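Local coordinates for protein adenylate cyclase (Hippeastrum hybrid cultivar, PDB 6YP4) that probably hydrolyses inorganic triphosphate as its main activity, although it was first named an adenylyl cyclase, and binds a non-hydrolysable GTP analogue in its central tunnel, at residues A[3-8]-A[172-177]; A[140-145]-A[178-183]; A[160-165]-A[193-198]. One frame throughout, in Å; residues are numbered along the deposited sequence. Where two conformers were deposited one is given.

Contact 1: A[3-8]-A[172-177]. With GCP (phosphomethylphosphonic acid guanylate ester), chain B; EDO (1,2-ethanediol), chain H; EDO (1,2-ethanediol), chain I.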
loop_
_atom_site.group_PDB
_atom_site.type_symbol
_atom_site.label_atom_id
_atom_site.label_comp_id
_atom_site.label_asym_id
_atom_site.label_seq_id
_atom_site.Cartn_x
_atom_site.Cartn_y
_atom_site.Cartn_z
ATOM N N ILE A 3 7.461 -10.620 -5.963
ATOM C CA ILE A 3 8.907 -10.445 -6.059
ATOM C C ILE A 3 9.330 -9.267 -5.192
ATOM O O ILE A 3 8.813 -8.153 -5.347
ATOM C CB ILE A 3 9.347 -10.228 -7.517
ATOM C CG1 ILE A 3 8.919 -11.419 -8.376
ATOM C CG2 ILE A 3 10.851 -10.025 -7.583
ATOM C CD1 ILE A 3 9.656 -11.537 -9.692
ATOM N N GLU A 4 10.284 -9.510 -4.288
ATOM C CA GLU A 4 10.798 -8.468 -3.411
ATOM C C GLU A 4 12.314 -8.565 -3.316
ATOM O O GLU A 4 12.907 -9.647 -3.420
ATOM C CB GLU A 4 10.192 -8.533 -1.991
ATOM C CG GLU A 4 8.985 -7.613 -1.792
ATOM C CD GLU A 4 8.703 -7.256 -0.342
ATOM O OE1 GLU A 4 8.277 -8.149 0.419
ATOM O OE2 GLU A 4 8.888 -6.076 0.034
ATOM N N ILE A 5 12.937 -7.412 -3.148
ATOM C CA ILE A 5 14.338 -7.320 -2.757
ATOM C C ILE A 5 14.356 -7.336 -1.235
ATOM O O ILE A 5 13.491 -6.727 -0.599
ATOM C CB ILE A 5 14.983 -6.038 -3.322
ATOM C CG1 ILE A 5 14.791 -5.962 -4.844
ATOM C CG2 ILE A 5 16.443 -5.942 -2.941
ATOM C CD1 ILE A 5 15.326 -7.138 -5.569
ATOM N N LYS A 6 15.304 -8.056 -0.629
ATOM C CA LYS A 6 15.341 -8.167 0.829
ATOM C C LYS A 6 16.788 -8.099 1.300
ATOM O O LYS A 6 17.568 -9.025 1.055
ATOM C CB LYS A 6 14.663 -9.453 1.306
ATOM C CG LYS A 6 13.153 -9.474 1.089
ATOM C CD LYS A 6 12.498 -10.680 1.735
ATOM C CE LYS A 6 10.991 -10.654 1.557
ATOM N NZ LYS A 6 10.364 -11.834 2.218
ATOM N N LEU A 7 17.138 -7.007 1.977
ATOM C CA LEU A 7 18.480 -6.778 2.505
ATOM C C LEU A 7 18.418 -6.688 4.023
ATOM O O LEU A 7 17.471 -6.129 4.579
ATOM C CB LEU A 7 19.071 -5.490 1.947
ATOM C CG LEU A 7 18.898 -5.240 0.447
ATOM C CD1 LEU A 7 19.318 -3.817 0.112
ATOM C CD2 LEU A 7 19.712 -6.239 -0.374
ATOM N N ARG A 8 19.424 -7.226 4.704
ATOM C CA ARG A 8 19.447 -7.206 6.162
ATOM C C ARG A 8 20.450 -6.165 6.650
ATOM O O ARG A 8 21.566 -6.092 6.137
ATOM C CB ARG A 8 19.793 -8.592 6.711
ATOM C CG ARG A 8 19.817 -8.671 8.231
ATOM C CD ARG A 8 20.102 -10.089 8.700
ATOM N NE ARG A 8 20.176 -10.159 10.153
ATOM C CZ ARG A 8 20.702 -11.178 10.825
ATOM N NH1 ARG A 8 21.203 -12.229 10.175
ATOM N NH2 ARG A 8 20.729 -11.145 12.149
ATOM N N ARG A 172 17.331 -4.665 -11.659
ATOM C CA ARG A 172 17.709 -3.262 -11.769
ATOM C C ARG A 172 17.421 -2.490 -10.479
ATOM O O ARG A 172 18.195 -1.607 -10.094
ATOM C CB ARG A 172 16.988 -2.629 -12.958
ATOM C CG ARG A 172 17.216 -1.155 -13.101
ATOM C CD ARG A 172 16.332 -0.570 -14.175
ATOM N NE ARG A 172 15.925 0.758 -13.794
ATOM C CZ ARG A 172 14.674 1.048 -13.481
ATOM N NH1 ARG A 172 13.747 0.107 -13.546
ATOM N NH2 ARG A 172 14.324 2.266 -13.106
ATOM N N VAL A 173 16.319 -2.794 -9.794
ATOM C CA VAL A 173 16.015 -2.061 -8.569
ATOM C C VAL A 173 17.002 -2.438 -7.475
ATOM O O VAL A 173 17.440 -1.586 -6.688
ATOM C CB VAL A 173 14.554 -2.301 -8.142
ATOM C CG1 VAL A 173 14.291 -1.717 -6.753
ATOM C CG2 VAL A 173 13.582 -1.693 -9.186
ATOM N N LYS A 174 17.383 -3.713 -7.417
ATOM C CA LYS A 174 18.358 -4.127 -6.420
ATOM C C LYS A 174 19.682 -3.400 -6.628
ATOM O O LYS A 174 20.348 -3.023 -5.655
ATOM C CB LYS A 174 18.530 -5.643 -6.458
ATOM C CG LYS A 174 19.714 -6.143 -5.656
ATOM C CD LYS A 174 19.783 -7.648 -5.693
ATOM C CE LYS A 174 20.827 -8.130 -6.678
ATOM N NZ LYS A 174 20.941 -9.615 -6.625
ATOM N N GLY A 175 20.064 -3.163 -7.887
ATOM C CA GLY A 175 21.220 -2.318 -8.156
ATOM C C GLY A 175 21.041 -0.904 -7.635
ATOM O O GLY A 175 21.927 -0.351 -6.978
ATOM N N LEU A 176 19.887 -0.299 -7.918
ATOM C CA LEU A 176 19.564 1.007 -7.350
ATOM C C LEU A 176 19.674 1.006 -5.823
ATOM O O LEU A 176 20.272 1.907 -5.225
ATOM C CB LEU A 176 18.150 1.409 -7.767
ATOM C CG LEU A 176 17.908 1.710 -9.247
ATOM C CD1 LEU A 176 16.468 2.079 -9.473
ATOM C CD2 LEU A 176 18.803 2.813 -9.762
ATOM N N LEU A 177 19.054 0.021 -5.171
ATOM C CA LEU A 177 18.998 0.016 -3.714
ATOM C C LEU A 177 20.383 -0.207 -3.117
ATOM O O LEU A 177 20.789 0.495 -2.182
ATOM C CB LEU A 177 18.004 -1.052 -3.234
ATOM C CG LEU A 177 17.638 -1.092 -1.744
ATOM C CD1 LEU A 177 17.347 0.296 -1.177
ATOM C CD2 LEU A 177 16.471 -2.034 -1.464
HETATM P PG GCP B . 8.180 -9.880 4.594
HETATM O O1G GCP B . 9.631 -9.763 4.233
HETATM O O2G GCP B . 7.932 -9.327 5.981
HETATM O O3G GCP B . 7.758 -11.327 4.529
HETATM C C3B GCP B . 7.218 -8.903 3.387
HETATM P PB GCP B . 5.416 -9.105 3.773
HETATM O O1B GCP B . 5.071 -10.510 4.173
HETATM O O2B GCP B . 4.973 -8.101 4.808
HETATM O O3A GCP B . 4.643 -8.774 2.361
HETATM P PA GCP B . 3.018 -8.526 2.372
HETATM O O1A GCP B . 2.458 -9.263 1.167
HETATM O O2A GCP B . 2.470 -9.129 3.648
HETATM O "O5'" GCP B . 2.685 -6.871 2.340
HETATM C "C5'" GCP B . 3.744 -5.967 2.057
HETATM C "C4'" GCP B . 4.261 -6.128 0.564
HETATM O "O4'" GCP B . 3.121 -6.222 -0.496
HETATM C "C3'" GCP B . 4.931 -5.089 0.242
HETATM O "O3'" GCP B . 6.126 -5.475 -0.481
HETATM C "C2'" GCP B . 3.917 -4.095 -0.651
HETATM O "O2'" GCP B . 4.613 -3.443 -1.778
HETATM C "C1'" GCP B . 2.902 -4.768 -1.035
HETATM N N9 GCP B . 1.638 -4.164 -0.453
HETATM C C8 GCP B . 1.108 -4.652 0.675
HETATM N N7 GCP B . -0.000 -3.950 0.976
HETATM C C5 GCP B . -0.156 -3.015 0.025
HETATM C C6 GCP B . -1.120 -2.027 -0.163
HETATM O O6 GCP B . -2.011 -1.911 0.612
HETATM N N1 GCP B . -1.042 -1.211 -1.214
HETATM C C2 GCP B . -0.020 -1.344 -2.103
HETATM N N2 GCP B . -0.038 -0.395 -3.213
HETATM N N3 GCP B . 0.923 -2.308 -1.919
HETATM C C4 GCP B . 0.852 -3.143 -0.855
HETATM C C1 EDO H . 24.256 -9.572 8.670
HETATM O O1 EDO H . 23.659 -9.325 9.952
HETATM C C2 EDO H . 23.531 -8.752 7.617
HETATM O O2 EDO H . 23.779 -7.358 7.836
HETATM C C1 EDO I . 15.475 -8.083 -14.120
HETATM O O1 EDO I . 14.708 -9.065 -13.412
HETATM C C2 EDO I . 14.904 -6.707 -13.810
HETATM O O2 EDO I . 15.855 -5.659 -14.025
#
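Strand 3-8 and helix segment 172-177 run in nearly the same direction, their axes 27° apart and 9.2 Å from each other at the closest point, with Ile5 facing Lys174 across the gap. Ile5 and Leu7, two residues apart on the strand, both send their CB toward the helix and carry the contact with Lys174 and Leu177. The longer branch of Ile5 crosses the Lys174 side chain at about a right angle, so that Ile5 CD1 rests 3.6 Å from Lys174 CB. With CG1 set anti to the carbonyl carbon (chi1 -54°), the other branch of Ile5 falls anti to the backbone N and meets Leu177 more loosely, Ile5 CG2 lying 4.2 Å from Leu177 CD2. Leu7 and Leu177 run alongside one another, pointing opposite ways, and one methyl, Leu7 CD1, lies 3.7 Å from Leu177 CG. The polar end of Lys174 turns from the strand to the carbonyl oxygen of Glu74. Alternation along the strand divides the two sides of the curled antiparallel sheet of the CYTH fold: helix 170-183 packs on its outer side, while Glu4 and Lys6 serve the ligand pocket within. There Lys6, extended beyond CG, makes a weak hydrogen bond from Lys6 NZ to O1G of the GTP analogue at 3.0 Å; the same ligand is also hydrogen-bonded to Arg52 and Arg54.

Contact 2: A[140-145]-A[178-183]. With GCP (phosphomethylphosphonic acid guanylate ester), chain C.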
loop_
_atom_site.group_PDB
_atom_site.type_symbol
_atom_site.label_atom_id
_atom_site.label_comp_id
_atom_site.label_asym_id
_atom_site.label_seq_id
_atom_site.Cartn_x
_atom_site.Cartn_y
_atom_site.Cartn_z
ATOM N N TYR A 140 8.289 4.074 2.924
ATOM C CA TYR A 140 8.849 5.200 2.188
ATOM C C TYR A 140 8.487 5.069 0.717
ATOM O O TYR A 140 8.563 3.974 0.151
ATOM C CB TYR A 140 10.394 5.255 2.345
ATOM C CG TYR A 140 10.832 5.284 3.790
ATOM C CD1 TYR A 140 11.020 4.109 4.513
ATOM C CD2 TYR A 140 10.999 6.498 4.449
ATOM C CE1 TYR A 140 11.388 4.149 5.845
ATOM C CE2 TYR A 140 11.351 6.551 5.773
ATOM C CZ TYR A 140 11.566 5.375 6.462
ATOM O OH TYR A 140 11.904 5.449 7.783
ATOM N N ARG A 141 8.103 6.189 0.093
ATOM C CA ARG A 141 7.993 6.277 -1.363
ATOM C C ARG A 141 9.267 6.934 -1.895
ATOM O O ARG A 141 9.514 8.120 -1.640
ATOM C CB ARG A 141 6.750 7.059 -1.785
ATOM C CG ARG A 141 6.653 7.218 -3.283
ATOM C CD ARG A 141 5.298 7.816 -3.731
ATOM N NE ARG A 141 4.154 6.994 -3.347
ATOM C CZ ARG A 141 3.313 7.312 -2.367
ATOM N NH1 ARG A 141 3.492 8.433 -1.691
ATOM N NH2 ARG A 141 2.295 6.518 -2.064
ATOM N N TRP A 142 10.072 6.165 -2.639
ATOM C CA TRP A 142 11.419 6.534 -3.060
ATOM C C TRP A 142 11.422 6.895 -4.557
ATOM O O TRP A 142 10.363 7.211 -5.129
ATOM C CB TRP A 142 12.365 5.376 -2.701
ATOM C CG TRP A 142 13.802 5.738 -2.801
ATOM C CD1 TRP A 142 14.373 6.905 -2.404
ATOM C CD2 TRP A 142 14.854 4.949 -3.375
ATOM N NE1 TRP A 142 15.718 6.889 -2.679
ATOM C CE2 TRP A 142 16.036 5.700 -3.278
ATOM C CE3 TRP A 142 14.909 3.675 -3.953
ATOM C CZ2 TRP A 142 17.271 5.221 -3.733
ATOM C CZ3 TRP A 142 16.138 3.205 -4.414
ATOM C CH2 TRP A 142 17.296 3.978 -4.299
ATOM N N VAL A 143 12.607 6.856 -5.191
ATOM C CA VAL A 143 12.703 7.197 -6.612
ATOM C C VAL A 143 11.789 6.290 -7.452
ATOM O O VAL A 143 11.561 5.115 -7.132
ATOM C CB VAL A 143 14.156 7.137 -7.122
ATOM C CG1 VAL A 143 15.085 7.949 -6.222
ATOM C CG2 VAL A 143 14.646 5.701 -7.241
ATOM N N GLU A 144 11.230 6.871 -8.516
ATOM C CA GLU A 144 10.301 6.200 -9.430
ATOM C C GLU A 144 9.093 5.609 -8.714
ATOM O O GLU A 144 8.489 4.642 -9.196
ATOM C CB GLU A 144 11.002 5.124 -10.267
ATOM C CG GLU A 144 12.261 5.634 -10.931
ATOM C CD GLU A 144 12.915 4.620 -11.852
ATOM O OE1 GLU A 144 14.164 4.640 -11.950
ATOM O OE2 GLU A 144 12.182 3.843 -12.493
ATOM N N GLY A 145 8.706 6.201 -7.584
ATOM C CA GLY A 145 7.571 5.708 -6.830
ATOM C C GLY A 145 7.794 4.381 -6.139
ATOM O O GLY A 145 6.846 3.837 -5.560
ATOM N N GLU A 178 21.133 -1.171 -3.649
ATOM C CA GLU A 178 22.501 -1.363 -3.179
ATOM C C GLU A 178 23.343 -0.105 -3.381
ATOM O O GLU A 178 24.114 0.282 -2.494
ATOM C CB GLU A 178 23.142 -2.562 -3.879
ATOM C CG GLU A 178 22.460 -3.908 -3.602
ATOM C CD GLU A 178 23.366 -5.101 -3.908
ATOM O OE1 GLU A 178 23.029 -5.894 -4.811
ATOM O OE2 GLU A 178 24.395 -5.249 -3.217
ATOM N N GLY A 179 23.207 0.547 -4.541
ATOM C CA GLY A 179 23.967 1.763 -4.799
ATOM C C GLY A 179 23.676 2.875 -3.804
ATOM O O GLY A 179 24.572 3.631 -3.433
ATOM N N PHE A 180 22.422 2.985 -3.355
ATOM C CA PHE A 180 22.058 4.021 -2.385
ATOM C C PHE A 180 22.615 3.695 -1.006
ATOM O O PHE A 180 23.088 4.585 -0.291
ATOM C CB PHE A 180 20.532 4.166 -2.347
ATOM C CG PHE A 180 19.996 5.080 -1.259
ATOM C CD1 PHE A 180 19.817 6.439 -1.500
ATOM C CD2 PHE A 180 19.597 4.562 -0.027
ATOM C CE1 PHE A 180 19.282 7.279 -0.513
ATOM C CE2 PHE A 180 19.063 5.393 0.972
ATOM C CZ PHE A 180 18.901 6.757 0.722
ATOM N N LEU A 181 22.566 2.426 -0.608
ATOM C CA LEU A 181 23.108 2.066 0.698
ATOM C C LEU A 181 24.617 2.286 0.742
ATOM O O LEU A 181 25.155 2.728 1.764
ATOM C CB LEU A 181 22.748 0.619 1.049
ATOM C CG LEU A 181 21.290 0.296 1.377
ATOM C CD1 LEU A 181 21.164 -1.080 1.988
ATOM C CD2 LEU A 181 20.730 1.321 2.318
ATOM N N LYS A 182 25.315 2.012 -0.365
ATOM C CA LYS A 182 26.757 2.257 -0.403
ATOM C C LYS A 182 27.057 3.742 -0.278
ATOM O O LYS A 182 27.884 4.153 0.542
ATOM C CB LYS A 182 27.368 1.700 -1.694
ATOM C CG LYS A 182 27.098 0.223 -1.924
ATOM C CD LYS A 182 28.102 -0.413 -2.876
ATOM C CE LYS A 182 27.912 -1.929 -2.938
ATOM N NZ LYS A 182 26.935 -2.342 -3.988
ATOM N N GLU A 183 26.375 4.562 -1.072
ATOM C CA GLU A 183 26.651 5.992 -1.070
ATOM C C GLU A 183 26.327 6.630 0.279
ATOM O O GLU A 183 26.991 7.594 0.681
ATOM C CB GLU A 183 25.864 6.653 -2.204
ATOM C CG GLU A 183 25.979 8.158 -2.273
ATOM C CD GLU A 183 24.817 8.771 -3.022
ATOM O OE1 GLU A 183 24.087 9.584 -2.418
ATOM O OE2 GLU A 183 24.628 8.431 -4.212
HETATM P PG GCP C . -5.558 9.156 -8.421
HETATM O O1G GCP C . -5.795 8.703 -9.831
HETATM O O2G GCP C . -6.822 9.020 -7.601
HETATM O O3G GCP C . -5.091 10.590 -8.423
HETATM C C3B GCP C . -4.265 8.087 -7.697
HETATM P PB GCP C . -3.904 8.687 -5.980
HETATM O O1B GCP C . -3.896 10.185 -5.888
HETATM O O2B GCP C . -4.852 8.067 -4.984
HETATM O O3A GCP C . -2.384 8.150 -5.657
HETATM P PA GCP C . -1.825 8.197 -4.112
HETATM O O1A GCP C . -0.392 8.692 -4.184
HETATM O O2A GCP C . -2.677 9.187 -3.346
HETATM O "O5'" GCP C . -1.957 6.670 -3.403
HETATM C "C5'" GCP C . -2.253 5.555 -4.233
HETATM C "C4'" GCP C . -1.061 5.244 -5.235
HETATM O "O4'" GCP C . 0.349 5.263 -4.569
HETATM C "C3'" GCP C . -1.198 4.058 -5.689
HETATM O "O3'" GCP C . -0.924 4.038 -7.112
HETATM C "C2'" GCP C . -0.176 3.061 -4.810
HETATM O "O2'" GCP C . 0.476 2.036 -5.650
HETATM C "C1'" GCP C . 0.671 3.780 -4.181
HETATM N N9 GCP C . 0.514 3.570 -2.687
HETATM C C8 GCP C . -0.229 4.409 -1.957
HETATM N N7 GCP C . -0.207 4.007 -0.673
HETATM C C5 GCP C . 0.556 2.905 -0.608
HETATM C C6 GCP C . 0.919 2.082 0.456
HETATM O O6 GCP C . 0.529 2.320 1.551
HETATM N N1 GCP C . 1.706 1.027 0.245
HETATM C C2 GCP C . 2.153 0.755 -1.011
HETATM N N2 GCP C . 3.007 -0.426 -1.121
HETATM N N3 GCP C . 1.798 1.556 -2.052
HETATM C C4 GCP C . 0.999 2.631 -1.848
#
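Trp142 and Phe180 form a T-shaped (edge-to-face) aromatic pair on the outside of the CYTH fold, joining the turn after strand 127-141 to the last turns of helix 170-183. The indole is the edge partner and the phenyl ring presents its face. Their planes are inclined at 65°, and the centroid of the six-membered ring of Trp142 lies 5.1 Å from that of the Phe180 ring. The indole comes in over the rim of the phenyl face, not its middle, with Trp142 CE2 4.2 Å above the plane of the Phe180 ring. Both side chains leave their backbones with CG anti to the N (chi1 -167° for Trp142 and 173° for Phe180), and they pass one another heading opposite ways. The benzo part of the indole reaches as far as the root of the phenyl group: Trp142 CH2 lies 3.8 Å from Phe180 CB. From the turn itself, Val143 CG2 lies over the rim of one indole face. Phe25 makes a second edge-to-face pair with Trp142, and Leu22 of helix 12-22 packs against Phe180, which ties this surface patch to a further helix. Next to the tryptophan, Arg141 turns to the dimer partner, where it forms a salt bridge with Glu83 of the second subunit. The closest approach between the two aromatic residues is 3.6 Å, from Trp142 CZ2 to Phe180 CD1.

Contact 3: A[160-165]-A[193-198]. With GCP (phosphomethylphosphonic acid guanylate ester), chain B.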
loop_
_atom_site.group_PDB
_atom_site.type_symbol
_atom_site.label_atom_id
_atom_site.label_comp_id
_atom_site.label_asym_id
_atom_site.label_seq_id
_atom_site.Cartn_x
_atom_site.Cartn_y
_atom_site.Cartn_z
ATOM N N SER A 160 15.919 -8.158 14.602
ATOM C CA SER A 160 16.571 -8.037 13.307
ATOM C C SER A 160 16.022 -6.811 12.587
ATOM O O SER A 160 14.939 -6.318 12.909
ATOM C CB SER A 160 16.367 -9.289 12.447
ATOM O OG SER A 160 15.056 -9.349 11.921
ATOM N N TYR A 161 16.792 -6.319 11.619
ATOM C CA TYR A 161 16.430 -5.135 10.844
ATOM C C TYR A 161 16.567 -5.470 9.365
ATOM O O TYR A 161 17.570 -6.071 8.956
ATOM C CB TYR A 161 17.325 -3.939 11.201
ATOM C CG TYR A 161 17.442 -3.654 12.685
ATOM C CD1 TYR A 161 16.624 -2.705 13.296
ATOM C CD2 TYR A 161 18.388 -4.314 13.475
ATOM C CE1 TYR A 161 16.728 -2.436 14.644
ATOM C CE2 TYR A 161 18.494 -4.053 14.822
ATOM C CZ TYR A 161 17.665 -3.109 15.400
ATOM O OH TYR A 161 17.766 -2.847 16.749
ATOM N N GLU A 162 15.563 -5.107 8.562
ATOM C CA GLU A 162 15.654 -5.351 7.135
ATOM C C GLU A 162 15.129 -4.140 6.391
ATOM O O GLU A 162 14.366 -3.329 6.933
ATOM C CB GLU A 162 14.860 -6.575 6.661
ATOM C CG GLU A 162 15.082 -7.849 7.431
ATOM C CD GLU A 162 13.998 -8.871 7.157
ATOM O OE1 GLU A 162 13.793 -9.206 5.974
ATOM O OE2 GLU A 162 13.340 -9.305 8.120
ATOM N N ILE A 163 15.523 -4.041 5.132
ATOM C CA ILE A 163 14.848 -3.155 4.189
ATOM C C ILE A 163 14.451 -3.968 2.963
ATOM O O ILE A 163 15.210 -4.834 2.508
ATOM C CB ILE A 163 15.714 -1.933 3.818
ATOM C CG1 ILE A 163 14.876 -0.970 2.948
ATOM C CG2 ILE A 163 16.994 -2.357 3.122
ATOM C CD1 ILE A 163 15.189 0.486 3.154
ATOM N N GLU A 164 13.243 -3.710 2.444
ATOM C CA GLU A 164 12.672 -4.522 1.378
ATOM C C GLU A 164 11.947 -3.633 0.381
ATOM O O GLU A 164 11.505 -2.537 0.725
ATOM C CB GLU A 164 11.705 -5.571 1.925
ATOM C CG GLU A 164 12.347 -6.416 3.016
ATOM C CD GLU A 164 11.368 -7.322 3.708
ATOM O OE1 GLU A 164 10.164 -7.276 3.361
ATOM O OE2 GLU A 164 11.807 -8.070 4.605
ATOM N N CYS A 165 11.828 -4.138 -0.852
ATOM C CA CYS A 165 11.226 -3.400 -1.961
ATOM C C CYS A 165 10.557 -4.368 -2.929
ATOM O O CYS A 165 11.231 -5.198 -3.547
ATOM C CB CYS A 165 12.284 -2.567 -2.692
ATOM S SG CYS A 165 11.571 -1.531 -3.989
ATOM N N ALA A 193 16.954 -15.550 4.837
ATOM C CA ALA A 193 15.757 -16.270 5.259
ATOM C C ALA A 193 14.643 -15.275 5.562
ATOM O O ALA A 193 14.909 -14.136 5.949
ATOM C CB ALA A 193 16.036 -17.141 6.486
ATOM N N SER A 194 13.396 -15.721 5.387
ATOM C CA SER A 194 12.220 -14.896 5.669
ATOM C C SER A 194 12.027 -14.717 7.175
ATOM O O SER A 194 12.619 -15.431 7.989
ATOM C CB SER A 194 10.967 -15.541 5.082
ATOM O OG SER A 194 10.789 -16.838 5.638
ATOM N N LYS A 195 11.152 -13.774 7.562
ATOM C CA LYS A 195 10.850 -13.650 8.986
ATOM C C LYS A 195 10.157 -14.900 9.512
ATOM O O LYS A 195 10.371 -15.293 10.665
ATOM C CB LYS A 195 9.999 -12.414 9.284
ATOM C CG LYS A 195 10.550 -11.147 8.725
ATOM C CD LYS A 195 9.547 -10.026 8.863
ATOM C CE LYS A 195 10.271 -8.720 8.894
ATOM N NZ LYS A 195 10.511 -8.310 7.493
ATOM N N PHE A 196 9.329 -15.545 8.687
ATOM C CA PHE A 196 8.649 -16.753 9.148
ATOM C C PHE A 196 9.658 -17.845 9.451
ATOM O O PHE A 196 9.606 -18.480 10.509
ATOM C CB PHE A 196 7.637 -17.231 8.101
ATOM C CG PHE A 196 6.872 -18.470 8.502
ATOM C CD1 PHE A 196 6.040 -18.466 9.610
ATOM C CD2 PHE A 196 6.978 -19.638 7.754
ATOM C CE1 PHE A 196 5.323 -19.610 9.969
ATOM C CE2 PHE A 196 6.258 -20.783 8.107
ATOM C CZ PHE A 196 5.433 -20.766 9.217
ATOM N N ALA A 197 10.595 -18.065 8.532
ATOM C CA ALA A 197 11.634 -19.068 8.735
ATOM C C ALA A 197 12.441 -18.787 9.994
ATOM O O ALA A 197 12.755 -19.710 10.758
ATOM C CB ALA A 197 12.553 -19.118 7.510
ATOM N N VAL A 198 12.807 -17.522 10.213
ATOM C CA VAL A 198 13.576 -17.153 11.400
ATOM C C VAL A 198 12.757 -17.407 12.664
ATOM O O VAL A 198 13.271 -17.933 13.664
ATOM C CB VAL A 198 14.038 -15.686 11.302
ATOM C CG1 VAL A 198 14.571 -15.212 12.634
ATOM C CG2 VAL A 198 15.102 -15.520 10.209
HETATM P PG GCP B . 8.180 -9.880 4.594
HETATM O O1G GCP B . 9.631 -9.763 4.233
HETATM O O2G GCP B . 7.932 -9.327 5.981
HETATM O O3G GCP B . 7.758 -11.327 4.529
HETATM C C3B GCP B . 7.218 -8.903 3.387
HETATM P PB GCP B . 5.416 -9.105 3.773
HETATM O O1B GCP B . 5.071 -10.510 4.173
HETATM O O2B GCP B . 4.973 -8.101 4.808
HETATM O O3A GCP B . 4.643 -8.774 2.361
HETATM P PA GCP B . 3.018 -8.526 2.372
HETATM O O1A GCP B . 2.458 -9.263 1.167
HETATM O O2A GCP B . 2.470 -9.129 3.648
HETATM O "O5'" GCP B . 2.685 -6.871 2.340
HETATM C "C5'" GCP B . 3.744 -5.967 2.057
HETATM C "C4'" GCP B . 4.261 -6.128 0.564
HETATM O "O4'" GCP B . 3.121 -6.222 -0.496
HETATM C "C3'" GCP B . 4.931 -5.089 0.242
HETATM O "O3'" GCP B . 6.126 -5.475 -0.481
HETATM C "C2'" GCP B . 3.917 -4.095 -0.651
HETATM O "O2'" GCP B . 4.613 -3.443 -1.778
HETATM C "C1'" GCP B . 2.902 -4.768 -1.035
HETATM N N9 GCP B . 1.638 -4.164 -0.453
HETATM C C8 GCP B . 1.108 -4.652 0.675
HETATM N N7 GCP B . -0.000 -3.950 0.976
HETATM C C5 GCP B . -0.156 -3.015 0.025
HETATM C C6 GCP B . -1.120 -2.027 -0.163
HETATM O O6 GCP B . -2.011 -1.911 0.612
HETATM N N1 GCP B . -1.042 -1.211 -1.214
HETATM C C2 GCP B . -0.020 -1.344 -2.103
HETATM N N2 GCP B . -0.038 -0.395 -3.213
HETATM N N3 GCP B . 0.923 -2.308 -1.919
HETATM C C4 GCP B . 0.852 -3.143 -0.855
HETATM O O HOH W 1 14.365 -11.980 7.713
HETATM O O HOH W 2 11.665 -11.276 5.355
#
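Salt bridges dominate where Lys195 meets Glu162 and Glu164, acids two residues apart on strand 158-166. Lys195 approaches the carboxylates from the opposite direction, and a bend at its last torsion (chi4 84°) brings NZ within reach of both: Lys195 NZ is 3.1 Å from Glu162 OE2, a weak hydrogen bond as well as an ion pair, and 3.2 Å from Glu164 OE2. Asp151 adds a third carboxylate to the same ammonium group.

Toward the ligand, Lys195 NZ donates to O2G of the GTP analogue at 3.2 Å, and Glu164 OE1 lies only 2.7 Å from O1G of that terminal phosphate.

Water and a helix cap complete the contact. One water donates to Ala193 O at 2.8 Å and, weakly, to Glu162 OE2. Ser194 N-caps helix 195-201, Ala197 N donating to Ser194 OG at 3.1 Å in a fairly straight bond (165°), and thus caps the N-terminal turn that carries Lys195. Acids and bases facing one another round a terminal phosphate inside a closed antiparallel barrel are the mark of the triphosphate tunnel of CYTH enzymes.

How the contacts relate
From the N terminus, strand 2-9 comes first, and contact 1 closes the longest loop by bringing helix 170-183 back onto it. Contact 2 starts inside that loop, at the end of strand 127-141, and finishes on the next turns of the same helix; contact 3 starts inside both loops, on strand 158-166, and ends beyond them on helix 195-201. All three therefore cross one another, and none nests. Contacts 1 and 2 continue along the helix and are joined by a salt bridge from Arg172 to Glu144. Contacts 1 and 3 use neighbouring strands, tied by backbone bonds such as Ile5 to Cys165, and both reach the same bound nucleotide.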